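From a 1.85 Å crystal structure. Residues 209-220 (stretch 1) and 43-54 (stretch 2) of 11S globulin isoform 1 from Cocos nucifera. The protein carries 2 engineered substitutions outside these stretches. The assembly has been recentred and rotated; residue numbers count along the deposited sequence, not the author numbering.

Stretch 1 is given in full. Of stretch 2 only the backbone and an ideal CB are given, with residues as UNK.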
# COMPACT_ATOMS: atom_id res chain seq x y z
N ARG A 209 -9.10 -7.99 46.14
CA ARG A 209 -8.26 -6.84 45.86
C ARG A 209 -8.74 -6.00 44.68
O ARG A 209 -8.40 -4.81 44.61
CB ARG A 209 -6.82 -7.30 45.60
CG ARG A 209 -6.24 -8.20 46.69
CD ARG A 209 -4.88 -8.76 46.28
NE ARG A 209 -4.98 -9.70 45.16
CZ ARG A 209 -3.95 -10.08 44.42
NH1 ARG A 209 -2.74 -9.61 44.68
NH2 ARG A 209 -4.12 -10.95 43.43
N GLY A 210 -9.52 -6.56 43.76
CA GLY A 210 -9.83 -5.79 42.55
C GLY A 210 -8.72 -5.90 41.52
O GLY A 210 -7.85 -6.78 41.60
N GLU A 211 -8.73 -4.98 40.54
CA GLU A 211 -7.79 -5.06 39.42
C GLU A 211 -6.52 -4.24 39.62
O GLU A 211 -5.62 -4.30 38.77
CB GLU A 211 -8.49 -4.64 38.12
CG GLU A 211 -8.96 -3.22 38.13
CD GLU A 211 -9.17 -2.68 36.72
OE1 GLU A 211 -8.65 -3.29 35.75
OE2 GLU A 211 -9.86 -1.64 36.59
N ILE A 212 -6.40 -3.50 40.71
CA ILE A 212 -5.15 -2.85 41.08
C ILE A 212 -4.79 -3.36 42.47
O ILE A 212 -5.49 -3.05 43.44
CB ILE A 212 -5.25 -1.32 41.06
CG1 ILE A 212 -5.83 -0.84 39.72
CG2 ILE A 212 -3.89 -0.72 41.35
CD1 ILE A 212 -6.31 0.61 39.76
N VAL A 213 -3.71 -4.14 42.57
CA VAL A 213 -3.35 -4.85 43.80
C VAL A 213 -1.99 -4.38 44.29
O VAL A 213 -1.17 -3.87 43.52
CB VAL A 213 -3.36 -6.38 43.57
CG1 VAL A 213 -4.64 -6.79 42.87
CG2 VAL A 213 -2.11 -6.86 42.78
N ARG A 214 -1.75 -4.54 45.60
CA ARG A 214 -0.51 -4.08 46.20
C ARG A 214 0.55 -5.16 46.11
O ARG A 214 0.30 -6.32 46.47
CB ARG A 214 -0.74 -3.67 47.67
CG ARG A 214 0.40 -2.89 48.32
CD ARG A 214 0.37 -1.36 48.03
NE ARG A 214 -0.87 -0.70 48.44
CZ ARG A 214 -1.05 0.62 48.52
NH1 ARG A 214 -0.05 1.46 48.22
NH2 ARG A 214 -2.23 1.11 48.89
N ALA A 215 1.73 -4.80 45.60
CA ALA A 215 2.91 -5.66 45.69
C ALA A 215 3.71 -5.17 46.89
O ALA A 215 4.43 -4.18 46.80
CB ALA A 215 3.74 -5.62 44.41
N GLU A 216 3.59 -5.87 48.03
CA GLU A 216 4.19 -5.34 49.26
C GLU A 216 5.71 -5.49 49.27
O GLU A 216 6.40 -4.70 49.94
CB GLU A 216 3.58 -6.01 50.49
CG GLU A 216 3.73 -5.17 51.77
CD GLU A 216 2.74 -5.55 52.86
OE1 GLU A 216 3.05 -6.45 53.67
OE2 GLU A 216 1.65 -4.94 52.91
N ASN A 217 6.26 -6.47 48.55
CA ASN A 217 7.70 -6.64 48.44
C ASN A 217 8.30 -5.90 47.27
O ASN A 217 9.46 -6.16 46.91
CB ASN A 217 8.05 -8.12 48.32
CG ASN A 217 8.02 -8.82 49.64
OD1 ASN A 217 8.38 -8.23 50.67
ND2 ASN A 217 7.60 -10.08 49.65
N GLY A 218 7.56 -5.00 46.64
CA GLY A 218 8.00 -4.41 45.40
C GLY A 218 7.82 -5.44 44.30
O GLY A 218 7.64 -6.63 44.57
N LEU A 219 7.84 -5.01 43.06
CA LEU A 219 7.75 -5.93 41.94
C LEU A 219 9.09 -5.89 41.23
O LEU A 219 9.47 -4.85 40.68
CB LEU A 219 6.61 -5.54 41.00
CG LEU A 219 6.38 -6.50 39.84
CD1 LEU A 219 5.54 -7.64 40.35
CD2 LEU A 219 5.69 -5.80 38.67
N GLN A 220 9.80 -7.00 41.22
CA GLN A 220 11.06 -7.07 40.49
C GLN A 220 10.82 -7.79 39.17
O GLN A 220 10.29 -8.90 39.14
CB GLN A 220 12.14 -7.79 41.30
CG GLN A 220 12.62 -6.99 42.51
CD GLN A 220 13.78 -6.06 42.18
OE1 GLN A 220 13.62 -4.84 42.15
NE2 GLN A 220 14.95 -6.64 41.94
N UNK A 43 -10.52 6.68 33.81
CA UNK A 43 -9.38 7.25 34.51
C UNK A 43 -8.99 6.28 35.62
O UNK A 43 -9.85 5.78 36.34
CB UNK A 43 -9.70 8.64 35.07
N UNK A 44 -7.69 6.03 35.75
CA UNK A 44 -7.17 5.18 36.81
C UNK A 44 -6.14 5.92 37.65
O UNK A 44 -5.32 6.67 37.12
CB UNK A 44 -6.56 3.91 36.22
N UNK A 45 -6.18 5.67 38.96
CA UNK A 45 -5.12 6.09 39.86
C UNK A 45 -4.51 4.84 40.47
O UNK A 45 -5.23 4.01 41.03
CB UNK A 45 -5.64 7.04 40.94
N UNK A 46 -3.20 4.70 40.34
CA UNK A 46 -2.48 3.52 40.79
C UNK A 46 -1.48 3.99 41.84
O UNK A 46 -0.48 4.64 41.51
CB UNK A 46 -1.79 2.80 39.63
N UNK A 47 -1.74 3.65 43.11
CA UNK A 47 -0.85 4.03 44.18
C UNK A 47 0.52 3.43 43.95
O UNK A 47 0.67 2.47 43.18
CB UNK A 47 -1.41 3.59 45.53
N UNK A 48 1.55 3.98 44.60
CA UNK A 48 2.87 3.36 44.54
C UNK A 48 2.80 1.89 44.96
O UNK A 48 2.01 1.51 45.83
CB UNK A 48 3.86 4.12 45.43
N UNK A 49 3.59 1.06 44.27
CA UNK A 49 3.66 -0.38 44.44
C UNK A 49 2.37 -1.10 44.03
O UNK A 49 2.21 -2.29 44.32
CB UNK A 49 3.99 -0.70 45.90
N UNK A 50 1.47 -0.41 43.33
CA UNK A 50 0.26 -1.03 42.81
C UNK A 50 0.48 -1.57 41.41
O UNK A 50 1.10 -0.93 40.57
CB UNK A 50 -0.90 -0.03 42.81
N UNK A 51 -0.05 -2.77 41.18
CA UNK A 51 0.02 -3.48 39.91
C UNK A 51 -1.38 -3.58 39.32
O UNK A 51 -2.29 -4.11 39.97
CB UNK A 51 0.64 -4.87 40.09
N UNK A 52 -1.56 -3.04 38.11
CA UNK A 52 -2.77 -3.32 37.33
C UNK A 52 -2.65 -4.71 36.71
O UNK A 52 -1.75 -4.95 35.88
CB UNK A 52 -2.99 -2.26 36.25
N UNK A 53 -3.56 -5.61 37.08
CA UNK A 53 -3.48 -7.01 36.67
C UNK A 53 -3.63 -7.15 35.16
O UNK A 53 -4.33 -6.36 34.52
CB UNK A 53 -4.55 -7.84 37.38
N UNK A 54 -3.04 -8.19 34.57
CA UNK A 54 -3.12 -8.36 33.11
C UNK A 54 -4.55 -8.56 32.64
O UNK A 54 -5.35 -9.27 33.26
CB UNK A 54 -2.26 -9.55 32.67

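Position 43 has nothing of stretch 1 within reach, so the contact sets no preference; it is Arg43, bonded elsewhere in the structure. At 44 the CA-to-CB bond points toward stretch 1, with Ile212 CD1 4.8 Å from the ideal CB and the carboxylate of Glu211 farther along. A long chain, apolar at first and cationic at its tip, would satisfy both, so lysine or arginine fits. The residue is Arg44: its CD lies 3.8 Å from Ile212 CD1, and its guanidinium presents an edge to Glu211 in a salt bridge. The modelled separation of Arg44 NH2 and Glu211 OE2, 2.4 Å, is too short to be taken literally.

Position 45 points away and leaves the choice open; beta-branched residues suit its extended backbone, and it is Val45. At 46 the bond runs sideways, but Ile212 CG2 is 4.4 Å from the ideal CB, favouring an aliphatic group. Ile46 supplies one, its CG2 3.9 Å from Ile212 CG2.

Position 47 points toward stretch 1, where Arg214 NH1 lies 3.7 Å from the ideal CB. An acidic or polar side chain seems natural, though a small one would also fit. Glu47 is found, but its end leads away, so no salt bridge forms with Arg214. Positions 47 to 50 make a type II turn. The second place of such a turn, 48, with phi of -54°, is classic for proline, and Pro48 occupies it; its carbonyl O accepts a weak hydrogen bond from Arg214 NH1 at 3.2 Å.

At 49 phi is +66°, which favours glycine, asparagine or aspartate, yet the CB points toward stretch 1, 3.6 Å from Ala215 O and 4.3 Å from Arg214 CD. A flexible chain could lie along this surface. Arg49 does so, its CG 4.4 Å from Gly218 CA, while its backbone O accepts a hydrogen bond from Ala215 N at 2.9 Å.

Position 50 pairs with Arg214. An ideal CB would be 3.4 Å from Ile212 CG2 and would clash with the O of residue 47 at 3.0 Å, so glycine is the clear choice. Gly50 brings its CA within 3.3 Å of Val213 O in a CA-H...O contact.

Position 51 is paired with Val213, its N 2.8 Å from Val213 O and its O 3.0 Å from Val213 N, both hydrogen bonds. Its CB shares a face with Val213 and has Leu219 CD2 at 5.3 Å, so a branched aliphatic chain suits it. Leu51 extends CD1 to 4.3 Å from Leu219 CD2.

Position 52 is paired with Ile212, and its ideal CB lies 4.7 Å from Ile212 CG1, again inviting an aliphatic residue. The residue is Leu52, whose CD1 packs 3.8 Å from Ile212 CG1. At 53 the backbone N bonds to Glu211 O at 3.0 Å, and the sideways CB leaves Val213 CG2 accessible to a longer apolar chain. Leu53 CD2 comes within 3.8 Å of Val213 CG2. Position 54 points away, its phi of -62° permits proline, and Pro54 is there.

Stretch 2 (43-54) RRVIEPRGLLLP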
# COMPACT_ATOMS: atom_id res chain seq x y z
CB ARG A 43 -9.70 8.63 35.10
CG ARG A 43 -8.49 9.26 35.79
CD ARG A 43 -8.88 10.37 36.76
NE ARG A 43 -9.46 11.50 36.05
CZ ARG A 43 -10.51 12.19 36.48
NH1 ARG A 43 -11.09 11.86 37.62
NH2 ARG A 43 -10.99 13.20 35.75
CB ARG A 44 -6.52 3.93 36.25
CG ARG A 44 -7.36 2.74 36.31
CD ARG A 44 -6.52 1.54 36.05
NE ARG A 44 -6.72 1.03 34.70
CZ ARG A 44 -7.73 0.24 34.35
NH1 ARG A 44 -7.84 -0.18 33.11
NH2 ARG A 44 -8.62 -0.13 35.26
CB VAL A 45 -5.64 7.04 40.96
CG1 VAL A 45 -4.56 7.29 41.98
CG2 VAL A 45 -6.06 8.34 40.35
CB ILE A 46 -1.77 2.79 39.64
CG1 ILE A 46 -2.76 2.35 38.56
CG2 ILE A 46 -0.99 1.58 40.14
CD1 ILE A 46 -2.07 1.79 37.32
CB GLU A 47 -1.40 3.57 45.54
CG GLU A 47 -2.85 3.89 45.78
CD GLU A 47 -3.14 5.36 45.68
OE1 GLU A 47 -4.30 5.71 45.37
OE2 GLU A 47 -2.21 6.17 45.92
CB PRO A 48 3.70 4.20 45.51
CG PRO A 48 3.03 5.53 45.49
CD PRO A 48 1.57 5.28 45.30
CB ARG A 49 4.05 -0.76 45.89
CG ARG A 49 5.58 -0.83 46.10
CD ARG A 49 6.31 0.39 45.55
NE ARG A 49 7.75 0.35 45.83
CZ ARG A 49 8.64 1.14 45.23
NH1 ARG A 49 8.26 2.02 44.31
NH2 ARG A 49 9.93 1.03 45.54
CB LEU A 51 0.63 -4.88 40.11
CG LEU A 51 0.50 -5.92 39.00
CD1 LEU A 51 1.45 -5.56 37.84
CD2 LEU A 51 0.79 -7.29 39.55
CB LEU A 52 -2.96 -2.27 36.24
CG LEU A 52 -4.20 -2.37 35.35
CD1 LEU A 52 -5.47 -2.19 36.15
CD2 LEU A 52 -4.09 -1.30 34.28
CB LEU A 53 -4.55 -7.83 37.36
CG LEU A 53 -4.47 -7.71 38.88
CD1 LEU A 53 -5.61 -8.45 39.52
CD2 LEU A 53 -3.10 -8.19 39.33
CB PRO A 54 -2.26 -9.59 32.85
CG PRO A 54 -2.18 -10.31 34.19
CD PRO A 54 -2.18 -9.21 35.20
O HOH W 1 -6.98 -4.86 34.69
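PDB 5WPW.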